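Local atomic coordinates of telomerase reverse transcriptase (Candida albicans SC5314, PDB entry 6ZDQ), a protein that probably extends chromosome ends by reverse-transcribing a template within its RNA subunit into telomeric DNA repeats. Residues A[87-92]-A[169-173]; A[133-139]-A[155-161]; A[572-577]-A[626-632]. One frame throughout, in Å; residues are numbered along the deposited sequence.

Contact 1: A[87-92]-A[169-173]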
loop_
_atom_site.group_PDB
_atom_site.type_symbol
_atom_site.label_atom_id
_atom_site.label_comp_id
_atom_site.label_asym_id
_atom_site.label_seq_id
_atom_site.Cartn_x
_atom_site.Cartn_y
_atom_site.Cartn_z
ATOM N N VAL A 87 -4.945 13.555 27.573
ATOM C CA VAL A 87 -5.544 12.397 28.228
ATOM C C VAL A 87 -4.504 11.649 29.052
ATOM O O VAL A 87 -4.776 11.224 30.181
ATOM C CB VAL A 87 -6.206 11.473 27.189
ATOM C CG1 VAL A 87 -6.799 10.251 27.868
ATOM C CG2 VAL A 87 -7.271 12.223 26.410
ATOM N N LEU A 88 -3.297 11.480 28.505
ATOM C CA LEU A 88 -2.243 10.782 29.235
ATOM C C LEU A 88 -1.852 11.534 30.500
ATOM O O LEU A 88 -1.541 10.918 31.527
ATOM C CB LEU A 88 -1.024 10.577 28.336
ATOM C CG LEU A 88 -1.163 9.563 27.201
ATOM C CD1 LEU A 88 0.084 9.583 26.338
ATOM C CD2 LEU A 88 -1.415 8.168 27.752
ATOM N N GLY A 89 -1.848 12.869 30.443
ATOM C CA GLY A 89 -1.491 13.647 31.617
ATOM C C GLY A 89 -2.481 13.499 32.753
ATOM O O GLY A 89 -2.099 13.561 33.926
ATOM N N LYS A 90 -3.760 13.297 32.431
ATOM C CA LYS A 90 -4.757 13.063 33.467
ATOM C C LYS A 90 -4.777 11.610 33.924
ATOM O O LYS A 90 -5.111 11.333 35.082
ATOM C CB LYS A 90 -6.144 13.473 32.966
ATOM C CG LYS A 90 -6.334 14.974 32.828
ATOM C CD LYS A 90 -7.709 15.320 32.278
ATOM C CE LYS A 90 -8.093 16.757 32.613
ATOM N NZ LYS A 90 -7.058 17.739 32.183
ATOM N N LEU A 91 -4.422 10.676 33.039
ATOM C CA LEU A 91 -4.421 9.261 33.393
ATOM C C LEU A 91 -3.209 8.891 34.239
ATOM O O LEU A 91 -3.342 8.219 35.268
ATOM C CB LEU A 91 -4.458 8.402 32.128
ATOM C CG LEU A 91 -5.783 8.333 31.373
ATOM C CD1 LEU A 91 -5.642 7.486 30.119
ATOM C CD2 LEU A 91 -6.859 7.774 32.280
ATOM N N LEU A 92 -2.019 9.311 33.817
ATOM C CA LEU A 92 -0.788 8.817 34.408
ATOM C C LEU A 92 -0.283 9.781 35.468
ATOM O O LEU A 92 -0.001 10.948 35.149
ATOM C CB LEU A 92 0.274 8.613 33.332
ATOM C CG LEU A 92 -0.116 7.717 32.152
ATOM C CD1 LEU A 92 1.050 7.557 31.187
ATOM C CD2 LEU A 92 -0.614 6.359 32.627
ATOM N N LEU A 169 -2.652 0.935 25.821
ATOM C CA LEU A 169 -3.280 2.153 26.328
ATOM C C LEU A 169 -3.422 3.203 25.233
ATOM O O LEU A 169 -4.518 3.720 24.987
ATOM C CB LEU A 169 -2.480 2.710 27.507
ATOM C CG LEU A 169 -3.003 4.037 28.072
ATOM C CD1 LEU A 169 -4.420 3.882 28.605
ATOM C CD2 LEU A 169 -2.076 4.580 29.150
ATOM N N LEU A 170 -2.314 3.537 24.566
ATOM C CA LEU A 170 -2.337 4.601 23.567
ATOM C C LEU A 170 -3.274 4.268 22.413
ATOM O O LEU A 170 -4.033 5.130 21.950
ATOM C CB LEU A 170 -0.921 4.860 23.057
ATOM C CG LEU A 170 -0.728 5.921 21.975
ATOM C CD1 LEU A 170 -1.368 7.223 22.392
ATOM C CD2 LEU A 170 0.755 6.116 21.715
ATOM N N LYS A 171 -3.236 3.023 21.931
ATOM C CA LYS A 171 -4.101 2.636 20.821
ATOM C C LYS A 171 -5.571 2.686 21.218
ATOM O O LYS A 171 -6.415 3.145 20.440
ATOM C CB LYS A 171 -3.730 1.240 20.317
ATOM C CG LYS A 171 -2.464 1.187 19.473
ATOM C CD LYS A 171 -2.337 -0.158 18.770
ATOM C CE LYS A 171 -1.170 -0.180 17.797
ATOM N NZ LYS A 171 0.139 -0.035 18.487
ATOM N N ASN A 172 -5.897 2.228 22.429
ATOM C CA ASN A 172 -7.289 2.225 22.865
ATOM C C ASN A 172 -7.828 3.635 23.077
ATOM O O ASN A 172 -9.047 3.832 23.033
ATOM C CB ASN A 172 -7.435 1.408 24.151
ATOM C CG ASN A 172 -8.875 1.033 24.449
ATOM O OD1 ASN A 172 -9.738 1.085 23.572
ATOM N ND2 ASN A 172 -9.141 0.645 25.692
ATOM N N ILE A 173 -6.949 4.616 23.293
ATOM C CA ILE A 173 -7.391 6.003 23.379
ATOM C C ILE A 173 -7.763 6.529 21.998
ATOM O O ILE A 173 -8.776 7.218 21.835
ATOM C CB ILE A 173 -6.306 6.868 24.046
ATOM C CG1 ILE A 173 -6.156 6.496 25.523
ATOM C CG2 ILE A 173 -6.626 8.348 23.894
ATOM C CD1 ILE A 173 -5.066 7.265 26.236
#
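This is a buried, wholly apolar helix-helix contact inside the telomerase RNA-binding domain, a largely helical unit. It joins the C-terminal end of helix 77-91 to the later part of the long helix 148-177. The two short helical segments run obliquely, with an angle of 125° between their N-to-C directions, and their axes come no closer than 12.0 Å. At that separation the backbones do not meet: the nearest CA pairs are Val-87 to Ile-173 at 8.2 Å and Leu-88 to Leu-170 at 8.4 Å, and branched side chains bridge the gap by their methyl tips. Ile-173 has the most surface covered. Ile-173 CD1 lies 3.8 Å from Val-87 CG1, 3.9 Å from Leu-91 CD1 and 4.1 Å from Leu-88 CD2, so one extended side chain (chi1 m, chi2 t) meets three residues of the other helix. One turn earlier, Leu-169 adds the second set of contacts, CD2 to Leu-88 CD2 at 3.9 Å and CD1 to Leu-91 CD1 at 4.1 Å. Leu-92, where the chain leaves helical geometry, closes this end with CD2 at 4.2 Å from Leu-169 CD2. Other elements complete the packing. Tyr-52 of helix 52-59 touches Val-87 and Leu-91, Met-6 and Ile-7 lie against Ile-173 and Leu-169, and Phe-113 of helix 99-115 packs on Leu-170.

Contact 2: A[133-139]-A[155-161]. With nucleotides of chain B.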
loop_
_atom_site.group_PDB
_atom_site.type_symbol
_atom_site.label_atom_id
_atom_site.label_comp_id
_atom_site.label_asym_id
_atom_site.label_seq_id
_atom_site.Cartn_x
_atom_site.Cartn_y
_atom_site.Cartn_z
ATOM N N LEU A 133 16.056 3.891 33.983
ATOM C CA LEU A 133 15.391 2.826 34.729
ATOM C C LEU A 133 15.372 3.111 36.227
ATOM O O LEU A 133 14.431 2.703 36.920
ATOM C CB LEU A 133 16.078 1.487 34.453
ATOM C CG LEU A 133 15.542 0.260 35.195
ATOM C CD1 LEU A 133 14.809 -0.673 34.242
ATOM C CD2 LEU A 133 16.673 -0.460 35.919
ATOM N N LYS A 134 16.401 3.790 36.742
ATOM C CA LYS A 134 16.483 4.062 38.175
ATOM C C LYS A 134 15.288 4.865 38.677
ATOM O O LYS A 134 14.840 4.665 39.812
ATOM C CB LYS A 134 17.783 4.804 38.496
ATOM C CG LYS A 134 17.964 6.096 37.711
ATOM C CD LYS A 134 18.937 7.052 38.383
ATOM C CE LYS A 134 18.989 8.381 37.643
ATOM N NZ LYS A 134 19.813 9.393 38.356
ATOM N N ASP A 135 14.760 5.774 37.854
ATOM C CA ASP A 135 13.675 6.650 38.281
ATOM C C ASP A 135 12.348 5.921 38.452
ATOM O O ASP A 135 11.423 6.492 39.040
ATOM C CB ASP A 135 13.506 7.796 37.282
ATOM C CG ASP A 135 14.753 8.649 37.158
ATOM O OD1 ASP A 135 15.742 8.361 37.862
ATOM O OD2 ASP A 135 14.745 9.606 36.356
ATOM N N PHE A 136 12.226 4.689 37.958
ATOM C CA PHE A 136 11.011 3.896 38.141
ATOM C C PHE A 136 11.155 3.115 39.440
ATOM O O PHE A 136 11.732 2.026 39.479
ATOM C CB PHE A 136 10.777 2.972 36.953
ATOM C CG PHE A 136 10.266 3.671 35.728
ATOM C CD1 PHE A 136 11.141 4.279 34.847
ATOM C CD2 PHE A 136 8.909 3.707 35.451
ATOM C CE1 PHE A 136 10.675 4.917 33.715
ATOM C CE2 PHE A 136 8.435 4.343 34.320
ATOM C CZ PHE A 136 9.320 4.950 33.451
ATOM N N LYS A 137 10.621 3.684 40.522
ATOM C CA LYS A 137 10.767 3.066 41.836
ATOM C C LYS A 137 9.884 1.832 41.978
ATOM O O LYS A 137 10.280 0.852 42.620
ATOM C CB LYS A 137 10.447 4.085 42.926
ATOM C CG LYS A 137 11.343 5.312 42.902
ATOM C CD LYS A 137 12.803 4.941 43.121
ATOM C CE LYS A 137 13.689 6.175 43.079
ATOM N NZ LYS A 137 15.106 5.869 43.408
ATOM N N TRP A 138 8.686 1.859 41.393
ATOM C CA TRP A 138 7.725 0.774 41.569
ATOM C C TRP A 138 8.087 -0.494 40.797
ATOM O O TRP A 138 7.352 -1.484 40.903
ATOM C CB TRP A 138 6.327 1.248 41.169
ATOM C CG TRP A 138 6.280 1.920 39.835
ATOM C CD1 TRP A 138 6.381 3.258 39.586
ATOM C CD2 TRP A 138 6.124 1.286 38.562
ATOM N NE1 TRP A 138 6.294 3.497 38.237
ATOM C CE2 TRP A 138 6.138 2.302 37.585
ATOM C CE3 TRP A 138 5.971 -0.041 38.152
ATOM C CZ2 TRP A 138 6.005 2.031 36.225
ATOM C CZ3 TRP A 138 5.841 -0.308 36.804
ATOM C CH2 TRP A 138 5.859 0.722 35.856
ATOM N N LEU A 139 9.183 -0.504 40.033
ATOM C CA LEU A 139 9.587 -1.724 39.342
ATOM C C LEU A 139 9.970 -2.834 40.314
ATOM O O LEU A 139 10.002 -4.005 39.922
ATOM C CB LEU A 139 10.749 -1.440 38.390
ATOM C CG LEU A 139 10.420 -0.623 37.140
ATOM C CD1 LEU A 139 11.650 -0.462 36.262
ATOM C CD2 LEU A 139 9.283 -1.265 36.363
ATOM N N THR A 155 14.513 -4.475 34.146
ATOM C CA THR A 155 14.673 -4.053 32.757
ATOM C C THR A 155 13.621 -4.695 31.863
ATOM O O THR A 155 13.048 -4.032 30.990
ATOM C CB THR A 155 16.077 -4.394 32.259
ATOM O OG1 THR A 155 17.052 -3.735 33.077
ATOM C CG2 THR A 155 16.249 -3.945 30.814
ATOM N N ALA A 156 13.358 -5.988 32.059
ATOM C CA ALA A 156 12.315 -6.657 31.286
ATOM C C ALA A 156 10.943 -6.082 31.610
ATOM O O ALA A 156 10.142 -5.807 30.709
ATOM C CB ALA A 156 12.349 -8.162 31.548
ATOM N N PHE A 157 10.652 -5.897 32.900
ATOM C CA PHE A 157 9.354 -5.363 33.300
ATOM C C PHE A 157 9.136 -3.959 32.745
ATOM O O PHE A 157 8.046 -3.640 32.257
ATOM C CB PHE A 157 9.234 -5.364 34.823
ATOM C CG PHE A 157 7.835 -5.136 35.322
ATOM C CD1 PHE A 157 6.742 -5.410 34.515
ATOM C CD2 PHE A 157 7.613 -4.637 36.596
ATOM C CE1 PHE A 157 5.457 -5.197 34.969
ATOM C CE2 PHE A 157 6.329 -4.422 37.055
ATOM C CZ PHE A 157 5.249 -4.703 36.241
ATOM N N LEU A 158 10.163 -3.105 32.811
ATOM C CA LEU A 158 10.023 -1.746 32.296
ATOM C C LEU A 158 9.729 -1.748 30.801
ATOM O O LEU A 158 8.896 -0.967 30.325
ATOM C CB LEU A 158 11.284 -0.936 32.585
ATOM C CG LEU A 158 11.254 0.494 32.042
ATOM C CD1 LEU A 158 10.230 1.328 32.801
ATOM C CD2 LEU A 158 12.636 1.137 32.085
ATOM N N LYS A 159 10.409 -2.612 30.042
ATOM C CA LYS A 159 10.149 -2.697 28.608
ATOM C C LYS A 159 8.734 -3.191 28.334
ATOM O O LYS A 159 8.072 -2.712 27.407
ATOM C CB LYS A 159 11.177 -3.606 27.936
ATOM C CG LYS A 159 12.596 -3.056 27.937
ATOM C CD LYS A 159 13.559 -4.008 27.243
ATOM C CE LYS A 159 14.985 -3.483 27.284
ATOM N NZ LYS A 159 15.943 -4.431 26.648
ATOM N N GLY A 160 8.255 -4.152 29.128
ATOM C CA GLY A 160 6.881 -4.602 28.978
ATOM C C GLY A 160 5.879 -3.525 29.340
ATOM O O GLY A 160 4.875 -3.341 28.646
ATOM N N TYR A 161 6.138 -2.801 30.431
ATOM C CA TYR A 161 5.270 -1.695 30.823
ATOM C C TYR A 161 5.202 -0.636 29.729
ATOM O O TYR A 161 4.115 -0.169 29.369
ATOM C CB TYR A 161 5.760 -1.095 32.140
ATOM C CG TYR A 161 5.109 0.220 32.498
ATOM C CD1 TYR A 161 3.852 0.259 33.090
ATOM C CD2 TYR A 161 5.753 1.424 32.247
ATOM C CE1 TYR A 161 3.257 1.459 33.419
ATOM C CE2 TYR A 161 5.166 2.628 32.571
ATOM C CZ TYR A 161 3.920 2.642 33.156
ATOM O OH TYR A 161 3.337 3.847 33.478
ATOM P P G B 60 19.686 4.145 34.059
ATOM O OP1 G B 60 18.689 4.734 34.984
ATOM O OP2 G B 60 20.865 4.944 33.639
ATOM O "O5'" G B 60 20.210 2.792 34.712
ATOM C "C5'" G B 60 21.452 2.740 35.394
ATOM C "C4'" G B 60 21.876 1.314 35.636
ATOM O "O4'" G B 60 22.189 0.667 34.373
ATOM C "C3'" G B 60 23.133 1.121 36.465
ATOM O "O3'" G B 60 22.900 1.244 37.855
ATOM C "C2'" G B 60 23.591 -0.268 36.044
ATOM O "O2'" G B 60 22.804 -1.264 36.680
ATOM C "C1'" G B 60 23.243 -0.256 34.557
ATOM N N9 G B 60 24.387 0.164 33.724
ATOM C C8 G B 60 24.507 1.329 33.004
ATOM N N7 G B 60 25.641 1.420 32.362
ATOM C C5 G B 60 26.311 0.246 32.674
ATOM C C6 G B 60 27.591 -0.222 32.271
ATOM O O6 G B 60 28.418 0.327 31.531
ATOM N N1 G B 60 27.876 -1.465 32.824
ATOM C C2 G B 60 27.041 -2.171 33.655
ATOM N N2 G B 60 27.496 -3.357 34.087
ATOM N N3 G B 60 25.849 -1.747 34.039
ATOM C C4 G B 60 25.550 -0.541 33.513
ATOM P P U B 59 21.026 6.214 28.707
ATOM O OP1 U B 59 20.258 7.431 29.068
ATOM O OP2 U B 59 22.508 6.248 28.754
ATOM O "O5'" U B 59 20.530 5.019 29.637
ATOM C "C5'" U B 59 19.154 4.672 29.701
ATOM C "C4'" U B 59 18.952 3.312 30.320
ATOM O "O4'" U B 59 19.526 2.284 29.471
ATOM C "C3'" U B 59 19.618 3.084 31.665
ATOM O "O3'" U B 59 18.902 3.655 32.746
ATOM C "C2'" U B 59 19.721 1.566 31.726
ATOM O "O2'" U B 59 18.466 0.990 32.057
ATOM C "C1'" U B 59 20.034 1.231 30.267
ATOM N N1 U B 59 21.492 1.109 30.029
ATOM C C2 U B 59 22.097 -0.097 30.334
ATOM O O2 U B 59 21.486 -1.053 30.780
ATOM N N3 U B 59 23.449 -0.148 30.098
ATOM C C4 U B 59 24.243 0.863 29.600
ATOM O O4 U B 59 25.449 0.665 29.441
ATOM C C5 U B 59 23.547 2.079 29.309
ATOM C C6 U B 59 22.230 2.157 29.529
#
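Leu-158, Trp-138 and Leu-133 bury the most surface where a loop of the helical telomerase RNA-binding domain folds back over the helix that follows it, 148-177. Leu-158 is the central residue on the helix. Leu-158 CD1 sits over the face of the Phe-136 ring, 3.5 Å from the centroid and 3° off the ring normal, a CH-pi contact, while Leu-158 CD2 meets Leu-133 CD1 at 3.6 Å and Leu-158 CB meets Leu-139 CD1 at 3.7 Å. Leu-133 opens a type I turn closed by Phe-136 N to Leu-133 O at 3.1 Å, and Leu-133 CD1 also rests 3.7 Å from Thr-155 CA. The same turn binds the RNA through its backbone: Leu-133 N donates to O3' of U59 of chain B at 3.1 Å, and Lys-134 N to OP1 of G60 of chain B at 3.0 Å. The apolar side of the loop thus grips the helix while its amides hold the phosphodiester link between two nucleotides. Farther along, Leu-139 CD2 meets Phe-157 CD2 at 3.8 Å. Trp-138 NE1 and Tyr-161 OH are hydrogen-bonded to Asp-95 O and Ala-96 O, respectively. The six-membered ring of Trp-138 and the ring of Tyr-161 form a T-shaped pair, centroids 4.6 Å apart and planes at 69°, with the Trp-138 edge directed at the Tyr-161 face and Trp-138 CH2 3.4 Å from Tyr-161 CD1.

Contact 3: A[572-577]-A[626-632]; sequences RTFKTL and IVKYDTF. With nucleotides of chain B.
Two hydrogen bonds tie the start of helix 574-588 and the residue before its N-cap to the loop 626-632, between helices 602-626 and 634-656, at an RNA-facing edge of the helical C-terminal extension of TERT, the counterpart of the polymerase thumb. Phe-574 N donates to Asp-630 OD2 (3.0 Å, 169°), so a carboxylate from a distant loop (chi1 t, phi/psi -93/173) accepts from the first helical amide; Tyr-629 OH (chi1 p) donates to Arg-572 O at 2.9 Å. Thr-573, extended (phi/psi -126/150), holds the N-cap position; Thr-573 OG1 pairs with Thr-576 OG1 at 2.6 Å, and Leu-577 N bonds to Thr-573 O at 2.9 Å. CA atoms pair as Arg-572 with Ile-626 (6.3 Å), Thr-573 with Asp-630 (6.5 Å) and Phe-574 with Phe-632 (6.8 Å). In the loop, Asp-630 N returns to Ile-626 O at 3.0 Å. Arg-572 (chi1 p, chi2 t, chi3 m) lays a guanidinium face against Tyr-629 CE2 and salt-bridges Asp-126. Thr-573 CG2 is 3.5 Å from O3' of U36 of chain B, and Lys-575 NZ salt-bridges an RNA phosphate. The packing centres on Phe-574 (chi1 m, chi2 -75°). Phe-632 (chi1 t) directs its edge at one face, a T-shaped pair with centroids 5.4 Å apart and planes at 64°. On the opposite face Ile-626 (chi1 p, chi2 t) makes a CH-pi contact, Ile-626 CD1 3.7 Å from the Phe-574 ring centroid.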
loop_
_atom_site.group_PDB
_atom_site.type_symbol
_atom_site.label_atom_id
_atom_site.label_comp_id
_atom_site.label_asym_id
_atom_site.label_seq_id
_atom_site.Cartn_x
_atom_site.Cartn_y
_atom_site.Cartn_z
ATOM N N ARG A 572 16.764 0.546 10.353
ATOM C CA ARG A 572 17.464 1.188 11.457
ATOM C C ARG A 572 18.968 0.935 11.426
ATOM O O ARG A 572 19.665 1.333 12.367
ATOM C CB ARG A 572 16.882 0.727 12.797
ATOM C CG ARG A 572 16.820 -0.779 12.964
ATOM C CD ARG A 572 16.028 -1.158 14.202
ATOM N NE ARG A 572 16.490 -0.438 15.384
ATOM C CZ ARG A 572 17.475 -0.851 16.173
ATOM N NH1 ARG A 572 18.108 -1.986 15.909
ATOM N NH2 ARG A 572 17.830 -0.130 17.226
ATOM N N THR A 573 19.488 0.290 10.385
ATOM C CA THR A 573 20.912 0.024 10.246
ATOM C C THR A 573 21.387 0.550 8.901
ATOM O O THR A 573 20.621 0.609 7.936
ATOM C CB THR A 573 21.231 -1.476 10.355
ATOM O OG1 THR A 573 20.653 -2.173 9.244
ATOM C CG2 THR A 573 20.679 -2.051 11.650
ATOM N N PHE A 574 22.661 0.951 8.850
ATOM C CA PHE A 574 23.226 1.457 7.602
ATOM C C PHE A 574 23.162 0.412 6.496
ATOM O O PHE A 574 22.925 0.747 5.329
ATOM C CB PHE A 574 24.669 1.914 7.822
ATOM C CG PHE A 574 24.792 3.177 8.626
ATOM C CD1 PHE A 574 24.502 4.406 8.055
ATOM C CD2 PHE A 574 25.209 3.138 9.945
ATOM C CE1 PHE A 574 24.619 5.570 8.790
ATOM C CE2 PHE A 574 25.330 4.298 10.684
ATOM C CZ PHE A 574 25.034 5.516 10.105
ATOM N N LYS A 575 23.381 -0.860 6.840
ATOM C CA LYS A 575 23.330 -1.919 5.837
ATOM C C LYS A 575 21.947 -2.013 5.204
ATOM O O LYS A 575 21.813 -2.018 3.975
ATOM C CB LYS A 575 23.729 -3.256 6.463
ATOM C CG LYS A 575 25.196 -3.349 6.846
ATOM C CD LYS A 575 25.526 -4.715 7.421
ATOM C CE LYS A 575 27.007 -4.836 7.730
ATOM N NZ LYS A 575 27.338 -6.138 8.376
ATOM N N THR A 576 20.902 -2.085 6.031
ATOM C CA THR A 576 19.549 -2.189 5.496
ATOM C C THR A 576 19.103 -0.898 4.821
ATOM O O THR A 576 18.314 -0.940 3.869
ATOM C CB THR A 576 18.571 -2.573 6.608
ATOM O OG1 THR A 576 18.679 -1.636 7.687
ATOM C CG2 THR A 576 18.875 -3.974 7.123
ATOM N N LEU A 577 19.582 0.252 5.300
ATOM C CA LEU A 577 19.214 1.524 4.684
ATOM C C LEU A 577 19.751 1.628 3.262
ATOM O O LEU A 577 18.998 1.915 2.324
ATOM C CB LEU A 577 19.720 2.690 5.532
ATOM C CG LEU A 577 19.548 4.085 4.920
ATOM C CD1 LEU A 577 18.092 4.363 4.572
ATOM C CD2 LEU A 577 20.097 5.151 5.856
ATOM N N ILE A 626 20.537 7.380 13.206
ATOM C CA ILE A 626 21.036 6.016 13.382
ATOM C C ILE A 626 22.536 5.940 13.631
ATOM O O ILE A 626 23.026 4.881 14.053
ATOM C CB ILE A 626 20.698 5.130 12.167
ATOM C CG1 ILE A 626 21.482 5.587 10.936
ATOM C CG2 ILE A 626 19.206 5.148 11.907
ATOM C CD1 ILE A 626 21.255 4.725 9.716
ATOM N N VAL A 627 23.285 7.015 13.377
ATOM C CA VAL A 627 24.714 6.993 13.671
ATOM C C VAL A 627 24.969 6.974 15.172
ATOM O O VAL A 627 26.089 6.675 15.605
ATOM C CB VAL A 627 25.423 8.194 13.015
ATOM C CG1 VAL A 627 25.174 9.464 13.814
ATOM C CG2 VAL A 627 26.916 7.925 12.855
ATOM N N LYS A 628 23.953 7.279 15.983
ATOM C CA LYS A 628 24.143 7.303 17.429
ATOM C C LYS A 628 24.463 5.922 17.983
ATOM O O LYS A 628 25.200 5.811 18.967
ATOM C CB LYS A 628 22.900 7.873 18.116
ATOM C CG LYS A 628 22.616 9.330 17.791
ATOM C CD LYS A 628 21.362 9.818 18.501
ATOM C CE LYS A 628 21.089 11.282 18.199
ATOM N NZ LYS A 628 19.868 11.776 18.891
ATOM N N TYR A 629 23.931 4.861 17.372
ATOM C CA TYR A 629 24.165 3.507 17.851
ATOM C C TYR A 629 24.852 2.593 16.847
ATOM O O TYR A 629 25.474 1.611 17.264
ATOM C CB TYR A 629 22.846 2.852 18.293
ATOM C CG TYR A 629 21.740 2.920 17.265
ATOM C CD1 TYR A 629 20.890 4.017 17.205
ATOM C CD2 TYR A 629 21.538 1.884 16.364
ATOM C CE1 TYR A 629 19.878 4.085 16.270
ATOM C CE2 TYR A 629 20.527 1.942 15.424
ATOM C CZ TYR A 629 19.700 3.045 15.383
ATOM O OH TYR A 629 18.690 3.111 14.451
ATOM N N ASP A 630 24.765 2.881 15.553
ATOM C CA ASP A 630 25.393 2.054 14.536
ATOM C C ASP A 630 26.787 2.585 14.203
ATOM O O ASP A 630 27.201 3.653 14.660
ATOM C CB ASP A 630 24.514 1.998 13.285
ATOM C CG ASP A 630 24.822 0.804 12.404
ATOM O OD1 ASP A 630 25.796 0.079 12.698
ATOM O OD2 ASP A 630 24.084 0.590 11.419
ATOM N N THR A 631 27.519 1.820 13.395
ATOM C CA THR A 631 28.869 2.177 12.977
ATOM C C THR A 631 28.882 2.378 11.468
ATOM O O THR A 631 28.596 1.444 10.711
ATOM C CB THR A 631 29.877 1.100 13.383
ATOM O OG1 THR A 631 29.831 0.909 14.803
ATOM C CG2 THR A 631 31.284 1.512 12.979
ATOM N N PHE A 632 29.217 3.591 11.038
ATOM C CA PHE A 632 29.244 3.922 9.620
ATOM C C PHE A 632 30.568 3.502 8.996
ATOM O O PHE A 632 31.642 3.744 9.554
ATOM C CB PHE A 632 29.020 5.422 9.423
ATOM C CG PHE A 632 29.087 5.869 7.988
ATOM C CD1 PHE A 632 28.062 5.569 7.106
ATOM C CD2 PHE A 632 30.164 6.607 7.527
ATOM C CE1 PHE A 632 28.118 5.985 5.788
ATOM C CE2 PHE A 632 30.224 7.027 6.212
ATOM C CZ PHE A 632 29.200 6.715 5.341
ATOM P P U B 36 20.405 -5.696 15.669
ATOM O OP1 U B 36 19.516 -5.762 14.482
ATOM O OP2 U B 36 20.893 -6.949 16.300
ATOM O "O5'" U B 36 21.681 -4.824 15.288
ATOM C "C5'" U B 36 21.542 -3.464 14.907
ATOM C "C4'" U B 36 22.864 -2.742 14.949
ATOM O "O4'" U B 36 23.381 -2.718 16.304
ATOM C "C3'" U B 36 23.983 -3.372 14.142
ATOM O "O3'" U B 36 23.888 -3.061 12.764
ATOM C "C2'" U B 36 25.235 -2.824 14.818
ATOM O "O2'" U B 36 25.509 -1.502 14.378
ATOM C "C1'" U B 36 24.792 -2.764 16.281
ATOM N N1 U B 36 25.244 -3.937 17.064
ATOM C C2 U B 36 26.513 -3.887 17.604
ATOM O O2 U B 36 27.256 -2.933 17.453
ATOM N N3 U B 36 26.882 -4.995 18.326
ATOM C C4 U B 36 26.123 -6.124 18.559
ATOM O O4 U B 36 26.596 -7.042 19.229
ATOM C C5 U B 36 24.820 -6.099 17.969
ATOM C C6 U B 36 24.433 -5.031 17.261
ATOM P P C B 37 24.727 -3.900 11.688
ATOM O OP1 C B 37 24.043 -3.776 10.376
ATOM O OP2 C B 37 24.987 -5.249 12.258
ATOM O "O5'" C B 37 26.106 -3.113 11.607
ATOM C "C5'" C B 37 27.307 -3.791 11.297
ATOM C "C4'" C B 37 28.494 -3.144 11.959
ATOM O "O4'" C B 37 28.309 -3.121 13.397
ATOM C "C3'" C B 37 29.809 -3.872 11.768
ATOM O "O3'" C B 37 30.409 -3.581 10.523
ATOM C "C2'" C B 37 30.627 -3.418 12.966
ATOM O "O2'" C B 37 31.170 -2.125 12.739
ATOM C "C1'" C B 37 29.550 -3.310 14.046
ATOM N N1 C B 37 29.453 -4.523 14.893
ATOM C C2 C B 37 30.489 -4.856 15.776
ATOM O O2 C B 37 31.503 -4.144 15.831
ATOM N N3 C B 37 30.367 -5.960 16.548
ATOM C C4 C B 37 29.269 -6.713 16.476
ATOM N N4 C B 37 29.197 -7.791 17.260
ATOM C C5 C B 37 28.197 -6.395 15.595
ATOM C C6 C B 37 28.330 -5.302 14.836
ATOM P P U B 57 30.144 4.813 22.877
ATOM O OP1 U B 57 30.365 6.279 22.981
ATOM O OP2 U B 57 30.630 3.914 23.954
ATOM O "O5'" U B 57 28.582 4.564 22.707
ATOM C "C5'" U B 57 27.869 5.157 21.634
ATOM C "C4'" U B 57 26.458 4.636 21.558
ATOM O "O4'" U B 57 26.459 3.247 21.146
ATOM C "C3'" U B 57 25.678 4.628 22.859
ATOM O "O3'" U B 57 25.173 5.904 23.203
ATOM C "C2'" U B 57 24.600 3.588 22.587
ATOM O "O2'" U B 57 23.570 4.136 21.777
ATOM C "C1'" U B 57 25.373 2.569 21.746
ATOM N N1 U B 57 25.901 1.444 22.553
ATOM C C2 U B 57 25.029 0.425 22.895
ATOM O O2 U B 57 23.853 0.421 22.574
ATOM N N3 U B 57 25.584 -0.593 23.632
ATOM C C4 U B 57 26.894 -0.698 24.052
ATOM O O4 U B 57 27.243 -1.678 24.713
ATOM C C5 U B 57 27.734 0.391 23.655
ATOM C C6 U B 57 27.222 1.396 22.936
#

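How the contacts relate
Contacts 1 and 2 share helix 148-177 within the RNA-binding domain. Contact 2 secures the earlier part of that helix to its preceding loop, whereas contact 1 joins a later part to helix 77-91. Their centres lie 18 Å apart, with nearest atoms about 5 Å apart. Contact 3 belongs to the C-terminal helices, its centre 27 Å from that of contact 2 and 32 Å from that of contact 1. The bound RNA, together with the Arg-572 to Asp-126 salt bridge, connects the two regions: contact 2 holds U59 and G60 of chain B, and contact 3 lies against U36, C37 and U57 of the same strand. Contact 1 stays about 12 Å from the RNA at its nearest atom.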